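Papain-like protease (Human betacoronavirus 2c EMC/2012, PDB 4PT5) is a cysteine protease that cleaves the viral replicase polyprotein and probably also removes ubiquitin and ubiquitin-like modifiers. Local coordinates at the interface of chains A and B. Coordinates in Å, arbitrary orientation; residue numbers count along the deposited sequence, not the author numbering. Chains: chain A/B, Papain-like protease.

Contact 1: the interface of chains A and B. Residues chain A 169-170, 173-174; chain B 78, 80, 84.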
# COMPACT_ATOMS: atom_id res chain seq x y z
N SER A 169 -4.61 1.07 -13.01
CA SER A 169 -3.30 1.68 -13.24
C SER A 169 -2.49 1.71 -11.96
O SER A 169 -1.30 1.40 -11.96
CB SER A 169 -3.45 3.10 -13.79
OG SER A 169 -4.17 3.10 -15.01
N ARG A 170 -3.16 2.09 -10.87
CA ARG A 170 -2.57 2.12 -9.53
C ARG A 170 -1.97 0.76 -9.20
O ARG A 170 -0.80 0.67 -8.81
CB ARG A 170 -3.66 2.43 -8.51
CG ARG A 170 -3.19 3.20 -7.29
CD ARG A 170 -3.97 2.81 -6.05
NE ARG A 170 -3.24 1.82 -5.27
CZ ARG A 170 -3.70 0.62 -4.92
NH1 ARG A 170 -4.92 0.24 -5.26
NH2 ARG A 170 -2.93 -0.19 -4.21
N HIS A 173 1.00 -0.49 -11.61
CA HIS A 173 2.28 0.17 -11.35
C HIS A 173 2.92 -0.30 -10.07
O HIS A 173 4.15 -0.41 -9.99
CB HIS A 173 2.14 1.68 -11.38
CG HIS A 173 1.95 2.25 -12.77
ND1 HIS A 173 2.91 2.16 -13.72
CD2 HIS A 173 0.88 2.92 -13.35
CE1 HIS A 173 2.47 2.75 -14.85
NE2 HIS A 173 1.23 3.21 -14.62
N THR A 174 2.10 -0.59 -9.07
CA THR A 174 2.60 -1.13 -7.80
C THR A 174 3.09 -2.57 -7.94
O THR A 174 4.04 -2.97 -7.27
CB THR A 174 1.54 -1.06 -6.68
OG1 THR A 174 0.28 -1.53 -7.17
CG2 THR A 174 1.39 0.36 -6.17
N ASP B 78 4.75 5.36 -6.09
CA ASP B 78 4.31 4.97 -7.43
C ASP B 78 3.85 6.22 -8.20
O ASP B 78 3.53 7.24 -7.59
CB ASP B 78 3.24 3.87 -7.38
CG ASP B 78 1.87 4.38 -6.95
OD1 ASP B 78 1.23 5.11 -7.73
OD2 ASP B 78 1.43 4.03 -5.83
N THR B 80 1.17 7.16 -9.59
CA THR B 80 -0.20 7.66 -9.43
C THR B 80 -0.42 8.32 -8.07
O THR B 80 -1.55 8.72 -7.74
CB THR B 80 -1.29 6.59 -9.67
OG1 THR B 80 -1.27 5.62 -8.61
CG2 THR B 80 -1.11 5.88 -11.00
N ARG B 84 -3.54 10.88 -6.65
CA ARG B 84 -4.27 10.21 -5.58
C ARG B 84 -4.24 11.02 -4.28
O ARG B 84 -5.23 11.05 -3.55
CB ARG B 84 -3.69 8.81 -5.37
CG ARG B 84 -4.62 7.81 -4.71
CD ARG B 84 -4.21 6.38 -5.05
NE ARG B 84 -2.76 6.19 -5.13
CZ ARG B 84 -1.97 5.90 -4.10
NH1 ARG B 84 -2.47 5.75 -2.88
NH2 ARG B 84 -0.67 5.75 -4.29
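A:Arg170 lays the aliphatic part of its side chain against B:Thr80 and B:Arg84, crossing each at about a right angle. Followed outward, CB of A:Arg170 faces the hydroxyl OG1 of B:Thr80 at 4.0 Å. CG of A:Arg170 comes nearer, 3.4 Å from OG1 of B:Thr80, and also touches NE of B:Arg84. CD of A:Arg170 packs on CD of B:Arg84 at 3.7 Å. Beyond it the chain, bent at chi2 and at chi3 (98°), carries the guanidinium away, its plane turned 61° from that of B:Arg84; NE of A:Arg170 and NE of B:Arg84 stay 4.4 Å apart, a proximity of like charges that B:Asp78 may partly offset. One turn further along the helix, CG2 of A:Thr174 meets carboxylate oxygen OD2 of B:Asp78 at 3.7 Å, while its OG1 turns back to hydrogen-bond the backbone O of A:Arg170.

No nitrogen or oxygen of one chain lies within bonding reach of the other; the polar bonds found run within each chain. OD1 of B:Asp78 accepts from OG1 of B:Thr80 on its syn side and from the backbone N of B:Thr80 on its anti side, both somewhat out of the carboxylate plane, which should restrain its rotation. OD2 of B:Asp78 forms a salt bridge with NH2 of B:Arg84 (3.1 Å). The contact therefore rests on van der Waals packing. In the fold, helix 168-176 of chain A lies against the loop holding B:Asp78 and B:Thr80 and the start of helix 81-91.

Contact 2: the interface of chains A and B. Residues chain A 61-65; chain B 191, 201, 226, 234, 236.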
# COMPACT_ATOMS: atom_id res chain seq x y z
N ASN A 61 3.70 -13.99 16.60
CA ASN A 61 4.76 -14.53 17.46
C ASN A 61 5.78 -15.40 16.73
O ASN A 61 6.15 -16.48 17.19
CB ASN A 61 4.15 -15.31 18.64
CG ASN A 61 3.19 -14.47 19.45
OD1 ASN A 61 3.56 -13.43 20.00
ND2 ASN A 61 1.94 -14.92 19.54
N LEU A 62 6.23 -14.92 15.57
CA LEU A 62 7.18 -15.67 14.76
C LEU A 62 8.54 -15.75 15.45
O LEU A 62 9.00 -14.80 16.08
CB LEU A 62 7.34 -15.04 13.37
CG LEU A 62 6.12 -14.68 12.51
CD1 LEU A 62 6.59 -14.41 11.09
CD2 LEU A 62 5.04 -15.75 12.52
N THR A 63 9.17 -16.91 15.32
CA THR A 63 10.52 -17.12 15.82
C THR A 63 11.52 -16.38 14.93
O THR A 63 11.19 -16.02 13.79
CB THR A 63 10.87 -18.62 15.89
OG1 THR A 63 10.62 -19.22 14.61
CG2 THR A 63 10.01 -19.31 16.94
N ALA A 64 12.73 -16.15 15.44
CA ALA A 64 13.78 -15.46 14.68
C ALA A 64 13.97 -16.09 13.30
O ALA A 64 14.11 -15.38 12.30
CB ALA A 64 15.09 -15.46 15.45
N ASP A 65 13.95 -17.42 13.26
CA ASP A 65 14.06 -18.19 12.01
C ASP A 65 12.87 -17.98 11.08
O ASP A 65 13.03 -17.91 9.86
CB ASP A 65 14.24 -19.68 12.32
CG ASP A 65 15.57 -20.00 12.97
OD1 ASP A 65 16.43 -19.09 13.09
OD2 ASP A 65 15.77 -21.17 13.37
N GLU B 191 16.58 -17.07 22.46
CA GLU B 191 16.21 -18.40 21.98
C GLU B 191 17.29 -19.37 22.43
O GLU B 191 18.47 -19.15 22.16
CB GLU B 191 16.07 -18.41 20.46
CG GLU B 191 15.01 -17.47 19.91
CD GLU B 191 14.70 -17.72 18.45
OE1 GLU B 191 15.57 -18.24 17.72
OE2 GLU B 191 13.57 -17.38 18.02
N VAL B 201 18.73 -12.35 20.12
CA VAL B 201 18.19 -11.56 19.01
C VAL B 201 17.86 -10.15 19.52
O VAL B 201 17.03 -9.99 20.42
CB VAL B 201 16.93 -12.22 18.40
CG1 VAL B 201 16.45 -11.47 17.17
CG2 VAL B 201 17.20 -13.68 18.05
N TYR B 226 8.81 -25.04 22.25
CA TYR B 226 8.55 -25.96 21.14
C TYR B 226 9.71 -26.95 20.97
O TYR B 226 10.76 -26.80 21.61
CB TYR B 226 8.26 -25.21 19.83
CG TYR B 226 9.39 -24.34 19.33
CD1 TYR B 226 9.56 -23.03 19.78
CD2 TYR B 226 10.29 -24.82 18.37
CE1 TYR B 226 10.59 -22.23 19.32
CE2 TYR B 226 11.33 -24.02 17.90
CZ TYR B 226 11.48 -22.73 18.38
OH TYR B 226 12.50 -21.95 17.91
N ARG B 234 13.12 -26.41 22.74
CA ARG B 234 13.57 -25.04 22.50
C ARG B 234 12.67 -24.04 23.20
O ARG B 234 11.46 -24.23 23.29
CB ARG B 234 13.62 -24.72 21.00
CG ARG B 234 14.95 -25.03 20.34
CD ARG B 234 15.07 -24.37 18.98
NE ARG B 234 15.57 -23.00 19.09
CZ ARG B 234 15.81 -22.19 18.05
NH1 ARG B 234 15.59 -22.61 16.80
NH2 ARG B 234 16.26 -20.97 18.26
N ARG B 236 11.78 -19.74 23.79
CA ARG B 236 11.90 -18.34 23.40
C ARG B 236 11.36 -17.49 24.55
O ARG B 236 10.26 -17.73 25.04
CB ARG B 236 11.12 -18.07 22.11
CG ARG B 236 11.38 -16.69 21.50
CD ARG B 236 10.72 -16.55 20.13
NE ARG B 236 11.16 -15.33 19.45
CZ ARG B 236 10.39 -14.28 19.17
NH1 ARG B 236 9.10 -14.28 19.50
NH2 ARG B 236 10.91 -13.23 18.55
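B:Glu191 and A:Ala64 form the close part of this contact. CG of B:Glu191 is anti to the carbonyl carbon (chi1 -61°) and the chain is extended beyond it, which carries the carboxylate to the start of helix 64-74. There the backbone N of A:Ala64 donates to OE2 of B:Glu191 at 3.0 Å and 167° at the hydrogen, on the syn side but tilted out of the carboxylate plane. An acid at this helix N-terminus is probably stabilised by the helix dipole. CB of A:Ala64 is wedged between that carboxylate and CG2 of B:Val201, 3.8 Å from the latter. From within chain B, NH2 of B:Arg234 holds OE1 of B:Glu191 at 2.9 Å, and NE of B:Arg236 makes a longer salt bridge to OE2.

The remaining contacts are looser. A:Asp65 OD2 reaches the guanidinium edge of B:Arg234 in plane, but NH1 of B:Arg234 is 3.7 Å away and the two planes are 61° apart, which argues for a weak ion pair. Tip to tip, CG2 of A:Thr63 meets OH of B:Tyr226 at 3.8 Å. The carbonyl O of A:Leu62 sits over one face of the guanidinium, 3.4 Å from CZ of B:Arg236. The site docks the N-terminal end of helix 64-74 onto the partner's beta-sheet surface, an association that may belong to the crystal rather than to the working protease.

Contact 3: the interface of chains A and B. Residues chain A 215, 250-253; chain B 29, 44.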
# COMPACT_ATOMS: atom_id res chain seq x y z
N GLN A 215 -0.15 9.11 -23.68
CA GLN A 215 -0.78 7.85 -24.05
C GLN A 215 -0.52 7.44 -25.51
O GLN A 215 -0.90 6.35 -25.93
CB GLN A 215 -2.28 7.88 -23.75
CG GLN A 215 -2.59 7.85 -22.26
CD GLN A 215 -4.04 8.16 -21.97
OE1 GLN A 215 -4.59 9.16 -22.45
NE2 GLN A 215 -4.68 7.33 -21.15
N GLY A 250 -2.23 7.05 -18.39
CA GLY A 250 -2.81 8.36 -18.13
C GLY A 250 -4.17 8.16 -17.50
O GLY A 250 -4.65 7.03 -17.38
N THR A 251 -4.80 9.25 -17.07
CA THR A 251 -6.14 9.18 -16.49
C THR A 251 -7.17 8.93 -17.59
O THR A 251 -6.86 9.14 -18.77
CB THR A 251 -6.49 10.45 -15.68
OG1 THR A 251 -6.48 11.59 -16.54
CG2 THR A 251 -5.51 10.66 -14.53
N PRO A 252 -8.38 8.45 -17.23
CA PRO A 252 -9.45 8.30 -18.21
C PRO A 252 -9.47 9.43 -19.24
O PRO A 252 -9.89 10.55 -18.94
CB PRO A 252 -10.71 8.33 -17.34
CG PRO A 252 -10.27 7.72 -16.04
CD PRO A 252 -8.77 7.88 -15.93
N ASN A 253 -8.98 9.12 -20.44
CA ASN A 253 -8.85 10.08 -21.53
C ASN A 253 -9.61 9.61 -22.77
O ASN A 253 -9.26 8.59 -23.37
CB ASN A 253 -7.37 10.31 -21.85
CG ASN A 253 -7.15 11.28 -22.99
OD1 ASN A 253 -7.87 12.27 -23.14
ND2 ASN A 253 -6.14 11.00 -23.81
N ARG B 29 -3.92 19.13 -20.54
CA ARG B 29 -3.39 17.77 -20.63
C ARG B 29 -2.33 17.61 -21.72
O ARG B 29 -1.28 17.02 -21.49
CB ARG B 29 -4.54 16.79 -20.87
CG ARG B 29 -4.16 15.32 -20.78
CD ARG B 29 -5.27 14.45 -21.32
NE ARG B 29 -5.24 13.12 -20.72
CZ ARG B 29 -5.89 12.78 -19.61
NH1 ARG B 29 -6.63 13.68 -18.96
NH2 ARG B 29 -5.79 11.55 -19.14
N ASP B 44 -8.35 18.44 -18.50
CA ASP B 44 -9.06 18.39 -19.77
C ASP B 44 -9.58 19.75 -20.24
O ASP B 44 -10.01 19.90 -21.39
CB ASP B 44 -10.20 17.37 -19.71
CG ASP B 44 -9.70 15.94 -19.56
OD1 ASP B 44 -8.72 15.57 -20.24
OD2 ASP B 44 -10.29 15.20 -18.75
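B:Arg29 of this papain-like protease reaches from helix 28-31 to the backbone turn A:Thr251–A:Pro252 that joins strands 245-250 and 253-258 of the other copy. CG lies anti to the backbone N (chi1 -171°) and the chain runs extended to NE, which carries the guanidinium across to chain A and puts 93 Å² of the residue under the partner.

Among the hydrogen bonds, NH2 of B:Arg29 donates to the side-chain hydroxyl OG1 of A:Thr251 at 2.7 Å and 146° at the hydrogen, with the oxygen somewhat out of the guanidinium plane. NH1 adds a weak bond to the same OG1. The carbonyl O of A:Thr251 is also near NH2, but the N-H points away from it and no bond is made.

By stacking, the side-chain amide of A:Asn253 lies nearly parallel to the guanidinium, 18° between the planes, with CG of A:Asn253 3.5 Å from NE of B:Arg29. CB of A:Asn253 meets CZ of B:Arg29 at 3.7 Å. A second-shell bond positions this amide: ND2 of A:Asn253 donates to OE1 of A:Gln215 at 2.8 Å, nearly in line with the acceptor's C=O bond.

The charge pairing is internal to chain B. NH1 of B:Arg29 forms a salt bridge with OD1 of B:Asp44 at 3.1 Å, although its hydrogen bond is weak by angle. This carboxylate probably offsets the arginine's charge and steadies the guanidinium from the side of its own chain.

Contacts 1 and 3 are near neighbours, their C-alpha centres about 14 Å apart, whereas the centre of contact 2 lies about 37 Å from that of contact 1 and 51 Å from that of contact 3. No residue is shared among them. Contacts 1 and 3 draw on the N-terminal half of chain B, and contact 2 reverses this, setting an early helix of chain A against later strands of chain B. Because the interface is two-fold symmetric, each contact has a twin with the chains exchanged, so the pair is held at well-separated points. The crystal alone does not establish that this dimer forms in solution.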